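Local coordinates for endo-beta-mannanase (Opitutaceae bacterium TAV5, PDB 7BOB), which hydrolyses beta-1,4-linked mannosides as a homotrimeric family 5 exo-mannosidase active in the termite hindgut, probably releasing mannose from chain ends, at residues Ala501-Asp506 and Ile530-Asn535; Thr505-Tyr510 and Trp576-Ala581; Tyr510-Phe515 and Val554-Glu559. All coordinates share one frame; numbering follows the deposited sequence.

Contact 1 (Ala501-Asp506 and Ile530-Asn535); sequences AITATD and ILMTDN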
ATOM      1  N   ALA A 501      10.374  -4.721  26.664  1.00 54.45           N
ATOM      2  CA  ALA A 501      11.412  -4.795  27.674  1.00 54.80           C
ATOM      3  C   ALA A 501      11.236  -3.600  28.596  1.00 60.97           C
ATOM      4  O   ALA A 501      11.182  -2.455  28.129  1.00 61.58           O
ATOM      5  CB  ALA A 501      12.803  -4.818  27.048  1.00 56.84           C
ATOM      6  N   ILE A 502      11.113  -3.872  29.893  1.00 58.92           N
ATOM      7  CA  ILE A 502      10.934  -2.852  30.918  1.00 60.93           C
ATOM      8  C   ILE A 502      12.208  -2.802  31.745  1.00 65.95           C
ATOM      9  O   ILE A 502      12.794  -3.843  32.052  1.00 65.35           O
ATOM     10  CB  ILE A 502       9.706  -3.159  31.797  1.00 63.91           C
ATOM     11  CG1 ILE A 502       8.471  -3.311  30.916  1.00 62.38           C
ATOM     12  CG2 ILE A 502       9.518  -2.085  32.874  1.00 64.15           C
ATOM     13  CD1 ILE A 502       7.189  -3.230  31.676  1.00 66.71           C
ATOM     14  N   THR A 503      12.648  -1.598  32.093  1.00 61.08           N
ATOM     15  CA  THR A 503      13.973  -1.431  32.671  1.00 65.81           C
ATOM     16  C   THR A 503      14.010  -0.131  33.473  1.00 64.45           C
ATOM     17  O   THR A 503      13.001   0.565  33.621  1.00 64.05           O
ATOM     18  CB  THR A 503      15.042  -1.452  31.570  1.00 64.86           C
ATOM     19  OG1 THR A 503      16.344  -1.556  32.165  1.00 65.33           O
ATOM     20  CG2 THR A 503      14.966  -0.166  30.724  1.00 61.48           C
ATOM     21  N   ALA A 504      15.196   0.198  33.989  1.00 66.64           N
ATOM     22  CA  ALA A 504      15.380   1.433  34.749  1.00 69.67           C
ATOM     23  C   ALA A 504      16.852   1.814  34.740  1.00 70.70           C
ATOM     24  O   ALA A 504      17.703   0.979  35.060  1.00 70.21           O
ATOM     25  CB  ALA A 504      14.898   1.275  36.198  1.00 66.71           C
ATOM     26  N   THR A 505      17.148   3.064  34.372  1.00 66.79           N
ATOM     27  CA  THR A 505      18.446   3.636  34.690  1.00 72.07           C
ATOM     28  C   THR A 505      18.359   4.247  36.089  1.00 75.95           C
ATOM     29  O   THR A 505      17.335   4.148  36.774  1.00 73.89           O
ATOM     30  CB  THR A 505      18.892   4.683  33.660  1.00 73.86           C
ATOM     31  OG1 THR A 505      18.000   5.805  33.683  1.00 74.09           O
ATOM     32  CG2 THR A 505      18.958   4.105  32.245  1.00 66.40           C
ATOM     33  N   ASP A 506      19.425   4.920  36.517  1.00 77.74           N
ATOM     34  CA  ASP A 506      19.430   5.503  37.853  1.00 84.06           C
ATOM     35  C   ASP A 506      18.499   6.703  37.988  1.00 85.82           C
ATOM     36  O   ASP A 506      18.330   7.205  39.105  1.00 88.52           O
ATOM     37  CB  ASP A 506      20.856   5.897  38.246  1.00 86.54           C
ATOM     38  CG  ASP A 506      21.760   4.687  38.430  1.00 91.31           C
ATOM     39  OD1 ASP A 506      21.244   3.612  38.811  1.00 90.39           O
ATOM     40  OD2 ASP A 506      22.979   4.812  38.188  1.00 93.18           O
ATOM     41  N   ILE A 530      27.259  -6.812  31.459  1.00 56.79           N
ATOM     42  CA  ILE A 530      25.832  -6.524  31.397  1.00 59.04           C
ATOM     43  C   ILE A 530      25.582  -5.261  32.214  1.00 61.14           C
ATOM     44  O   ILE A 530      25.597  -5.289  33.446  1.00 61.69           O
ATOM     45  CB  ILE A 530      25.005  -7.712  31.899  1.00 58.59           C
ATOM     46  CG1 ILE A 530      25.055  -8.839  30.863  1.00 60.41           C
ATOM     47  CG2 ILE A 530      23.564  -7.306  32.163  1.00 58.02           C
ATOM     48  CD1 ILE A 530      24.546 -10.175  31.391  1.00 65.41           C
ATOM     49  N   LEU A 531      25.360  -4.145  31.528  1.00 59.19           N
ATOM     50  CA  LEU A 531      25.183  -2.883  32.233  1.00 59.27           C
ATOM     51  C   LEU A 531      23.770  -2.733  32.792  1.00 64.03           C
ATOM     52  O   LEU A 531      23.594  -2.159  33.874  1.00 64.89           O
ATOM     53  CB  LEU A 531      25.533  -1.724  31.306  1.00 57.00           C
ATOM     54  CG  LEU A 531      25.780  -0.334  31.888  1.00 62.85           C
ATOM     55  CD1 LEU A 531      27.175  -0.213  32.482  1.00 62.00           C
ATOM     56  CD2 LEU A 531      25.580   0.723  30.790  1.00 60.10           C
ATOM     57  N   MET A 532      22.763  -3.251  32.092  1.00 60.94           N
ATOM     58  CA  MET A 532      21.378  -3.172  32.535  1.00 58.74           C
ATOM     59  C   MET A 532      20.655  -4.432  32.092  1.00 62.25           C
ATOM     60  O   MET A 532      21.011  -5.053  31.087  1.00 63.87           O
ATOM     61  CB  MET A 532      20.647  -1.946  31.968  1.00 59.60           C
ATOM     62  CG  MET A 532      21.079  -0.617  32.540  1.00 63.58           C
ATOM     63  SD  MET A 532      20.489   0.782  31.554  1.00 66.18           S
ATOM     64  CE  MET A 532      18.765   0.297  31.319  1.00 59.29           C
ATOM     65  N   THR A 533      19.621  -4.791  32.839  1.00 59.70           N
ATOM     66  CA  THR A 533      18.771  -5.919  32.511  1.00 64.12           C
ATOM     67  C   THR A 533      17.358  -5.395  32.363  1.00 61.94           C
ATOM     68  O   THR A 533      17.032  -4.314  32.857  1.00 62.67           O
ATOM     69  CB  THR A 533      18.814  -7.008  33.609  1.00 68.68           C
ATOM     70  OG1 THR A 533      18.639  -6.397  34.899  1.00 64.22           O
ATOM     71  CG2 THR A 533      20.152  -7.733  33.594  1.00 65.55           C
ATOM     72  N   ASP A 534      16.513  -6.154  31.679  1.00 65.01           N
ATOM     73  CA  ASP A 534      15.102  -5.829  31.772  1.00 69.03           C
ATOM     74  C   ASP A 534      14.590  -6.297  33.139  1.00 73.15           C
ATOM     75  O   ASP A 534      15.344  -6.837  33.959  1.00 70.53           O
ATOM     76  CB  ASP A 534      14.320  -6.426  30.598  1.00 67.76           C
ATOM     77  CG  ASP A 534      14.382  -7.932  30.565  1.00 74.01           C
ATOM     78  OD1 ASP A 534      15.204  -8.496  31.316  1.00 73.22           O
ATOM     79  OD2 ASP A 534      13.612  -8.551  29.790  1.00 74.57           O
ATOM     80  N   ASN A 535      13.304  -6.060  33.411  1.00 70.72           N
ATOM     81  CA  ASN A 535      12.796  -6.320  34.749  1.00 73.74           C
ATOM     82  C   ASN A 535      12.611  -7.811  35.016  1.00 76.95           C
ATOM     83  O   ASN A 535      12.460  -8.202  36.178  1.00 76.18           O
ATOM     84  CB  ASN A 535      11.497  -5.522  34.997  1.00 69.75           C
ATOM     85  CG  ASN A 535      10.266  -6.105  34.276  1.00 76.30           C
ATOM     86  OD1 ASN A 535      10.377  -6.923  33.355  1.00 79.68           O
ATOM     87  ND2 ASN A 535       9.077  -5.660  34.695  1.00 71.59           N
TER
HETATM   88  O   HOH W   1      11.088  -6.885  30.915  1.00 63.29           O
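The best-held polar atom here is the oxygen of water 1, which has three protein partners in the two segments. It accepts the N-H of Ile-502 at 3.2 Å from the backbone N, can donate to Asn-535 OD1 at 2.5 Å, and reaches Asp-534 OD2 only weakly; more acceptors surround it than it has protons, so the last two bonds need not both form at once. The water bridges the join between the first strand of the 501-505/508-512 beta hairpin and the end of 529-533, an outermost strand of the mixed sheet in the C-terminal alpha/beta domain. The short strands run 120° apart and form no ladder. One backbone bond crosses, from Asn-535 N to Ile-502 O, and at an N-H...O angle of 122° it is weak despite its shortness. A firmer bond comes from Thr-503: its OG1, anti to the backbone N, donates to Thr-533 O at 2.9 Å, from above the carbonyl plane. The CB of Asp-534 rests against Ile-502 O, while its carboxylate is held outside the pair, OD1 by Ser-538 N and OD2 by a salt bridge to Arg-520. Asn-535 lies alongside Ile-502, the two side chains pointing the same way, with the flat amide against the isoleucine CB, 3.9 Å from ND2. Met-532 belongs to a classic beta bulge, in which it and Leu-531 both face Val-541, and its side chain points at the hairpin. A bend at chi3 (47°) turns the thioether end across Thr-503 at about a right angle: SD lies 3.7 Å from Thr-505 CG2, and the methyl CE sits tightly against the same hydroxyl that serves Thr-533, 3.2 Å from Thr-503 OG1.

Contact 2 (Thr505-Tyr510 and Trp576-Ala581); sequences TDEGPY and WSAWYA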
ATOM      1  N   THR A 505      17.148   3.064  34.372  1.00 66.79           N
ATOM      2  CA  THR A 505      18.446   3.636  34.690  1.00 72.07           C
ATOM      3  C   THR A 505      18.359   4.247  36.089  1.00 75.95           C
ATOM      4  O   THR A 505      17.335   4.148  36.774  1.00 73.89           O
ATOM      5  CB  THR A 505      18.892   4.683  33.660  1.00 73.86           C
ATOM      6  OG1 THR A 505      18.000   5.805  33.683  1.00 74.09           O
ATOM      7  CG2 THR A 505      18.958   4.105  32.245  1.00 66.40           C
ATOM      8  N   ASP A 506      19.425   4.920  36.517  1.00 77.74           N
ATOM      9  CA  ASP A 506      19.430   5.503  37.853  1.00 84.06           C
ATOM     10  C   ASP A 506      18.499   6.703  37.988  1.00 85.82           C
ATOM     11  O   ASP A 506      18.330   7.205  39.105  1.00 88.52           O
ATOM     12  CB  ASP A 506      20.856   5.897  38.246  1.00 86.54           C
ATOM     13  CG  ASP A 506      21.760   4.687  38.430  1.00 91.31           C
ATOM     14  OD1 ASP A 506      21.244   3.612  38.811  1.00 90.39           O
ATOM     15  OD2 ASP A 506      22.979   4.812  38.188  1.00 93.18           O
ATOM     16  N   GLU A 507      17.889   7.170  36.898  1.00 82.88           N
ATOM     17  CA  GLU A 507      17.006   8.324  36.974  1.00 83.37           C
ATOM     18  C   GLU A 507      15.528   7.972  36.848  1.00 81.80           C
ATOM     19  O   GLU A 507      14.682   8.800  37.204  1.00 86.00           O
ATOM     20  CB  GLU A 507      17.365   9.350  35.890  1.00 87.77           C
ATOM     21  CG  GLU A 507      18.796   9.898  35.940  1.00 89.97           C
ATOM     22  CD  GLU A 507      19.436   9.919  34.556  1.00 91.87           C
ATOM     23  OE1 GLU A 507      19.938   8.853  34.133  1.00 93.68           O
ATOM     24  OE2 GLU A 507      19.414  10.979  33.881  1.00 90.50           O
ATOM     25  N   GLY A 508      15.187   6.787  36.346  1.00 75.19           N
ATOM     26  CA  GLY A 508      13.798   6.435  36.189  1.00 63.02           C
ATOM     27  C   GLY A 508      13.559   5.214  35.328  1.00 61.85           C
ATOM     28  O   GLY A 508      14.485   4.574  34.811  1.00 61.52           O
ATOM     29  N   PRO A 509      12.281   4.882  35.159  1.00 58.07           N
ATOM     30  CA  PRO A 509      11.883   3.679  34.427  1.00 60.24           C
ATOM     31  C   PRO A 509      11.735   3.912  32.923  1.00 62.66           C
ATOM     32  O   PRO A 509      11.467   5.017  32.452  1.00 58.06           O
ATOM     33  CB  PRO A 509      10.518   3.367  35.046  1.00 58.02           C
ATOM     34  CG  PRO A 509       9.946   4.757  35.283  1.00 54.69           C
ATOM     35  CD  PRO A 509      11.119   5.615  35.690  1.00 57.20           C
ATOM     36  N   TYR A 510      11.874   2.818  32.175  1.00 60.34           N
ATOM     37  CA  TYR A 510      11.799   2.848  30.721  1.00 58.38           C
ATOM     38  C   TYR A 510      11.128   1.584  30.219  1.00 58.04           C
ATOM     39  O   TYR A 510      11.294   0.505  30.796  1.00 62.92           O
ATOM     40  CB  TYR A 510      13.180   2.950  30.092  1.00 58.16           C
ATOM     41  CG  TYR A 510      13.792   4.299  30.261  1.00 58.03           C
ATOM     42  CD1 TYR A 510      13.527   5.317  29.348  1.00 51.64           C
ATOM     43  CD2 TYR A 510      14.622   4.574  31.350  1.00 57.81           C
ATOM     44  CE1 TYR A 510      14.099   6.586  29.502  1.00 53.95           C
ATOM     45  CE2 TYR A 510      15.197   5.832  31.513  1.00 53.94           C
ATOM     46  CZ  TYR A 510      14.931   6.831  30.587  1.00 52.33           C
ATOM     47  OH  TYR A 510      15.480   8.076  30.743  1.00 51.49           O
ATOM     48  N   TRP A 576      13.227  10.535  27.819  1.00 51.25           N
ATOM     49  CA  TRP A 576      13.833  10.170  26.539  1.00 51.62           C
ATOM     50  C   TRP A 576      15.223  10.786  26.411  1.00 50.48           C
ATOM     51  O   TRP A 576      16.204  10.107  26.087  1.00 50.86           O
ATOM     52  CB  TRP A 576      12.949  10.624  25.370  1.00 52.08           C
ATOM     53  CG  TRP A 576      11.616   9.962  25.313  1.00 52.69           C
ATOM     54  CD1 TRP A 576      11.197   8.887  26.057  1.00 51.95           C
ATOM     55  CD2 TRP A 576      10.508  10.336  24.489  1.00 51.00           C
ATOM     56  NE1 TRP A 576       9.902   8.574  25.741  1.00 53.57           N
ATOM     57  CE2 TRP A 576       9.453   9.442  24.780  1.00 54.83           C
ATOM     58  CE3 TRP A 576      10.304  11.338  23.526  1.00 51.50           C
ATOM     59  CZ2 TRP A 576       8.213   9.514  24.135  1.00 56.77           C
ATOM     60  CZ3 TRP A 576       9.075  11.421  22.899  1.00 53.04           C
ATOM     61  CH2 TRP A 576       8.044  10.507  23.196  1.00 56.93           C
ATOM     62  N   SER A 577      15.326  12.077  26.690  1.00 49.81           N
ATOM     63  CA  SER A 577      16.605  12.744  26.529  1.00 47.15           C
ATOM     64  C   SER A 577      17.579  12.316  27.629  1.00 51.41           C
ATOM     65  O   SER A 577      18.765  12.086  27.374  1.00 50.55           O
ATOM     66  CB  SER A 577      16.360  14.250  26.511  1.00 51.68           C
ATOM     67  OG  SER A 577      17.534  14.987  26.722  1.00 59.62           O
ATOM     68  N   ALA A 578      17.084  12.145  28.851  1.00 49.91           N
ATOM     69  CA  ALA A 578      17.945  11.649  29.922  1.00 53.36           C
ATOM     70  C   ALA A 578      18.520  10.270  29.599  1.00 53.72           C
ATOM     71  O   ALA A 578      19.607   9.928  30.078  1.00 53.43           O
ATOM     72  CB  ALA A 578      17.164  11.602  31.237  1.00 55.30           C
ATOM     73  N   TRP A 579      17.818   9.480  28.775  1.00 53.00           N
ATOM     74  CA  TRP A 579      18.327   8.171  28.369  1.00 48.49           C
ATOM     75  C   TRP A 579      19.700   8.280  27.713  1.00 53.00           C
ATOM     76  O   TRP A 579      20.623   7.528  28.055  1.00 53.33           O
ATOM     77  CB  TRP A 579      17.350   7.486  27.408  1.00 48.70           C
ATOM     78  CG  TRP A 579      17.918   6.212  26.854  1.00 48.90           C
ATOM     79  CD1 TRP A 579      18.642   6.067  25.706  1.00 48.12           C
ATOM     80  CD2 TRP A 579      17.840   4.899  27.451  1.00 49.09           C
ATOM     81  NE1 TRP A 579      19.003   4.746  25.540  1.00 52.07           N
ATOM     82  CE2 TRP A 579      18.528   4.013  26.601  1.00 50.03           C
ATOM     83  CE3 TRP A 579      17.266   4.401  28.628  1.00 49.68           C
ATOM     84  CZ2 TRP A 579      18.647   2.653  26.877  1.00 51.11           C
ATOM     85  CZ3 TRP A 579      17.383   3.046  28.906  1.00 50.55           C
ATOM     86  CH2 TRP A 579      18.072   2.192  28.037  1.00 55.99           C
ATOM     87  N   TYR A 580      19.846   9.184  26.726  1.00 52.40           N
ATOM     88  CA  TYR A 580      21.133   9.298  26.038  1.00 53.19           C
ATOM     89  C   TYR A 580      22.235   9.732  26.997  1.00 52.85           C
ATOM     90  O   TYR A 580      23.371   9.240  26.916  1.00 51.51           O
ATOM     91  CB  TYR A 580      21.046  10.282  24.870  1.00 53.18           C
ATOM     92  CG  TYR A 580      20.187   9.799  23.741  1.00 51.03           C
ATOM     93  CD1 TYR A 580      20.724   9.016  22.717  1.00 51.37           C
ATOM     94  CD2 TYR A 580      18.842  10.107  23.701  1.00 49.25           C
ATOM     95  CE1 TYR A 580      19.940   8.551  21.692  1.00 48.57           C
ATOM     96  CE2 TYR A 580      18.052   9.652  22.684  1.00 51.94           C
ATOM     97  CZ  TYR A 580      18.607   8.880  21.681  1.00 51.05           C
ATOM     98  OH  TYR A 580      17.804   8.439  20.679  1.00 48.28           O
ATOM     99  N   ALA A 581      21.928  10.675  27.893  1.00 52.96           N
ATOM    100  CA  ALA A 581      22.943  11.162  28.827  1.00 56.57           C
ATOM    101  C   ALA A 581      23.477  10.026  29.696  1.00 52.94           C
ATOM    102  O   ALA A 581      24.693   9.858  29.839  1.00 55.20           O
ATOM    103  CB  ALA A 581      22.375  12.289  29.692  1.00 52.20           C
TER
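Aromatic contact dominates. Trp-579, its CG anti to the backbone N (chi1 173°), sends the benzo edge of its indole onto one face of Tyr-510 in a T-shaped stack, with centroids 4.9 Å apart and planes at 69°. Its CE3 stands over the middle of the phenol ring, 3.6 Å above the plane. Methyl groups flank the stack: Thr-505 CG2 approaches the same indole obliquely, 3.8 Å from CZ3, and Ala-578 CB touches both the tyrosine hydroxyl and Glu-507, whose OE2 is 3.5 Å from it. No hydrogen bond joins the two segments. Tyr-510 OH comes within 3.4 Å of Trp-579 N at a poor angle, and its bond goes instead to Ser-575 O, one residue ahead of the segment on the same helix. An alanine in place of Tyr-510 would probably uncover the indole edge and lose the hydroxyl's tie to the helix, loosening the hairpin from it. Weak bonds between Thr-505 and Gly-508, in both directions, close the two-residue turn at Asp-506 and Glu-507. The whole is a tight beta hairpin laid across helix 569-583 through an aromatic stack, its strand 508-510 at 100° to the segment 576-581.

Contact 3 (Tyr510-Phe515 and Val554-Glu559); sequences YEFTCF and VLADVE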
ATOM      1  N   TYR A 510      11.874   2.818  32.175  1.00 60.34           N
ATOM      2  CA  TYR A 510      11.799   2.848  30.721  1.00 58.38           C
ATOM      3  C   TYR A 510      11.128   1.584  30.219  1.00 58.04           C
ATOM      4  O   TYR A 510      11.294   0.505  30.796  1.00 62.92           O
ATOM      5  CB  TYR A 510      13.180   2.950  30.092  1.00 58.16           C
ATOM      6  CG  TYR A 510      13.792   4.299  30.261  1.00 58.03           C
ATOM      7  CD1 TYR A 510      13.527   5.317  29.348  1.00 51.64           C
ATOM      8  CD2 TYR A 510      14.622   4.574  31.350  1.00 57.81           C
ATOM      9  CE1 TYR A 510      14.099   6.586  29.502  1.00 53.95           C
ATOM     10  CE2 TYR A 510      15.197   5.832  31.513  1.00 53.94           C
ATOM     11  CZ  TYR A 510      14.931   6.831  30.587  1.00 52.33           C
ATOM     12  OH  TYR A 510      15.480   8.076  30.743  1.00 51.49           O
ATOM     13  N   GLU A 511      10.372   1.720  29.137  1.00 57.39           N
ATOM     14  CA  GLU A 511       9.761   0.574  28.479  1.00 58.88           C
ATOM     15  C   GLU A 511       9.966   0.706  26.980  1.00 57.30           C
ATOM     16  O   GLU A 511       9.565   1.711  26.388  1.00 52.93           O
ATOM     17  CB  GLU A 511       8.273   0.468  28.809  1.00 56.19           C
ATOM     18  CG  GLU A 511       7.586  -0.661  28.093  1.00 61.50           C
ATOM     19  CD  GLU A 511       6.100  -0.651  28.333  1.00 65.53           C
ATOM     20  OE1 GLU A 511       5.698  -0.753  29.513  1.00 76.70           O
ATOM     21  OE2 GLU A 511       5.339  -0.517  27.352  1.00 70.01           O
ATOM     22  N   PHE A 512      10.588  -0.306  26.377  1.00 56.62           N
ATOM     23  CA  PHE A 512      10.833  -0.363  24.941  1.00 55.78           C
ATOM     24  C   PHE A 512       9.920  -1.409  24.312  1.00 58.85           C
ATOM     25  O   PHE A 512      10.057  -2.603  24.598  1.00 53.75           O
ATOM     26  CB  PHE A 512      12.294  -0.698  24.655  1.00 53.27           C
ATOM     27  CG  PHE A 512      13.250   0.279  25.248  1.00 53.81           C
ATOM     28  CD1 PHE A 512      13.423   1.524  24.675  1.00 50.97           C
ATOM     29  CD2 PHE A 512      13.948  -0.026  26.398  1.00 57.72           C
ATOM     30  CE1 PHE A 512      14.300   2.445  25.226  1.00 52.52           C
ATOM     31  CE2 PHE A 512      14.832   0.906  26.957  1.00 54.73           C
ATOM     32  CZ  PHE A 512      15.005   2.129  26.369  1.00 48.85           C
ATOM     33  N   THR A 513       9.021  -0.960  23.430  1.00 58.35           N
ATOM     34  CA  THR A 513       8.110  -1.850  22.722  1.00 56.42           C
ATOM     35  C   THR A 513       8.571  -2.212  21.320  1.00 53.92           C
ATOM     36  O   THR A 513       7.983  -3.109  20.723  1.00 53.24           O
ATOM     37  CB  THR A 513       6.717  -1.219  22.624  1.00 55.64           C
ATOM     38  OG1 THR A 513       6.799  -0.055  21.780  1.00 57.49           O
ATOM     39  CG2 THR A 513       6.201  -0.831  24.008  1.00 53.62           C
ATOM     40  N   CYS A 514       9.587  -1.557  20.769  1.00 54.41           N
ATOM     41  CA  CYS A 514      10.035  -1.823  19.403  1.00 52.97           C
ATOM     42  C   CYS A 514      11.431  -2.413  19.401  1.00 55.30           C
ATOM     43  O   CYS A 514      12.274  -2.049  20.233  1.00 54.68           O
ATOM     44  CB  CYS A 514      10.037  -0.559  18.542  1.00 52.77           C
ATOM     45  SG  CYS A 514       8.473   0.295  18.480  1.00 57.58           S
ATOM     46  N   PHE A 515      11.683  -3.279  18.434  1.00 50.16           N
ATOM     47  CA  PHE A 515      12.939  -3.991  18.323  1.00 53.05           C
ATOM     48  C   PHE A 515      13.285  -4.061  16.852  1.00 52.41           C
ATOM     49  O   PHE A 515      12.395  -4.090  15.996  1.00 56.97           O
ATOM     50  CB  PHE A 515      12.834  -5.394  18.972  1.00 52.84           C
ATOM     51  CG  PHE A 515      12.458  -5.329  20.431  1.00 53.76           C
ATOM     52  CD1 PHE A 515      11.128  -5.352  20.817  1.00 53.95           C
ATOM     53  CD2 PHE A 515      13.428  -5.164  21.408  1.00 51.46           C
ATOM     54  CE1 PHE A 515      10.772  -5.236  22.155  1.00 54.52           C
ATOM     55  CE2 PHE A 515      13.077  -5.060  22.742  1.00 54.79           C
ATOM     56  CZ  PHE A 515      11.740  -5.101  23.112  1.00 56.45           C
ATOM     57  N   VAL A 554      22.649  -1.286  23.060  1.00 47.64           N
ATOM     58  CA  VAL A 554      21.293  -1.425  23.592  1.00 47.58           C
ATOM     59  C   VAL A 554      20.516  -2.383  22.699  1.00 51.91           C
ATOM     60  O   VAL A 554      20.379  -2.142  21.491  1.00 50.26           O
ATOM     61  CB  VAL A 554      20.568  -0.066  23.674  1.00 50.08           C
ATOM     62  CG1 VAL A 554      19.137  -0.241  24.179  1.00 49.10           C
ATOM     63  CG2 VAL A 554      21.351   0.927  24.533  1.00 48.50           C
ATOM     64  N   LEU A 555      19.976  -3.445  23.292  1.00 49.15           N
ATOM     65  CA  LEU A 555      19.257  -4.470  22.538  1.00 53.14           C
ATOM     66  C   LEU A 555      17.783  -4.109  22.382  1.00 56.07           C
ATOM     67  O   LEU A 555      16.898  -4.906  22.667  1.00 53.79           O
ATOM     68  CB  LEU A 555      19.424  -5.829  23.210  1.00 49.81           C
ATOM     69  CG  LEU A 555      20.891  -6.205  23.472  1.00 54.29           C
ATOM     70  CD1 LEU A 555      21.031  -7.551  24.183  1.00 53.16           C
ATOM     71  CD2 LEU A 555      21.668  -6.203  22.160  1.00 51.55           C
ATOM     72  N   ALA A 556      17.511  -2.881  21.954  1.00 48.57           N
ATOM     73  CA  ALA A 556      16.149  -2.461  21.653  1.00 51.70           C
ATOM     74  C   ALA A 556      16.232  -1.314  20.663  1.00 55.06           C
ATOM     75  O   ALA A 556      17.261  -0.637  20.557  1.00 52.80           O
ATOM     76  CB  ALA A 556      15.374  -2.039  22.904  1.00 50.06           C
ATOM     77  N   ASP A 557      15.144  -1.115  19.916  1.00 53.89           N
ATOM     78  CA  ASP A 557      15.076  -0.000  18.973  1.00 48.88           C
ATOM     79  C   ASP A 557      14.609   1.234  19.733  1.00 48.92           C
ATOM     80  O   ASP A 557      13.418   1.565  19.764  1.00 47.83           O
ATOM     81  CB  ASP A 557      14.158  -0.339  17.805  1.00 50.69           C
ATOM     82  CG  ASP A 557      14.299   0.634  16.662  1.00 51.55           C
ATOM     83  OD1 ASP A 557      14.789   1.773  16.898  1.00 51.69           O
ATOM     84  OD2 ASP A 557      13.899   0.273  15.539  1.00 50.25           O
ATOM     85  N   VAL A 558      15.580   1.946  20.320  1.00 49.06           N
ATOM     86  CA  VAL A 558      15.296   3.066  21.222  1.00 47.63           C
ATOM     87  C   VAL A 558      14.451   4.126  20.522  1.00 47.63           C
ATOM     88  O   VAL A 558      13.351   4.484  20.971  1.00 46.72           O
ATOM     89  CB  VAL A 558      16.615   3.657  21.756  1.00 52.97           C
ATOM     90  CG1 VAL A 558      16.371   4.878  22.648  1.00 47.76           C
ATOM     91  CG2 VAL A 558      17.402   2.585  22.500  1.00 49.74           C
ATOM     92  N   GLU A 559      14.951   4.639  19.399  1.00 45.97           N
ATOM     93  CA  GLU A 559      14.270   5.746  18.752  1.00 45.98           C
ATOM     94  C   GLU A 559      12.879   5.351  18.284  1.00 49.17           C
ATOM     95  O   GLU A 559      11.932   6.136  18.417  1.00 48.86           O
ATOM     96  CB  GLU A 559      15.116   6.273  17.598  1.00 49.61           C
ATOM     97  CG  GLU A 559      16.342   7.046  18.087  1.00 50.27           C
ATOM     98  CD  GLU A 559      17.481   6.115  18.478  1.00 46.63           C
ATOM     99  OE1 GLU A 559      17.387   4.896  18.218  1.00 48.20           O
ATOM    100  OE2 GLU A 559      18.473   6.612  19.022  1.00 48.95           O
TER
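Two inverse gamma turns only two residues apart, centred on Leu-555 and Asp-557, make the chain leaving strand 549-554 kink sharply before it enters a helix. Its loop meets the segment that follows the hairpin strand through one good bond, Asp-557 N to Cys-514 O at 3.0 Å and 150°, the donor standing above the carbonyl plane. Asp-557 is the N-cap: its CG is anti to the backbone N (chi1 -167°), OD1 receives Ala-560 N, and OD2 forms a salt bridge with Arg-412, a charge pair likely to keep the acid ionised. Ala-556 is the apolar pivot, its CB 3.8 Å from Phe-512 CB and equally far from Phe-515 CE2. Phe-512 reaches on alongside Val-558, with CE1 4.1 Å from CG1. Phe-515 starts away from the loop, but its ring swings back and presents its edge in plane to Leu-555 O, 3.7 Å from CD2. Ser-561 OG bonds both Cys-514 N and Asp-557 O, binding the hairpin's exit to the first turn of helix 558-564, while Trp-579 of helix 569-583 packs its edge-to-face pair with Phe-512 and also touches Val-558 and Val-554.

All three contacts lie in the C-terminal domain, apart from the eight-stranded barrel, and fasten the 501-512 hairpin to three different elements. Contact 1 joins its first strand to a sheet edge and is the most peripheral, with a bridging water and mostly polar bonds, some weak. Contact 2 sets the turn and second strand on helix 569-583 by aromatic packing, partly buried. Contact 3 is the buried one, combining phenylalanines with a capped helix start. Contacts 1 and 2 share Thr-505, and contacts 2 and 3 share Tyr-510. Trp-579 ties them together: its CH2 lies 3.9 Å from Met-532 CE and 3.5 Å from Phe-512 CZ. Tyr-580 OH adds a probable bond to Glu-559 OE2, linking helices 558-564 and 569-583.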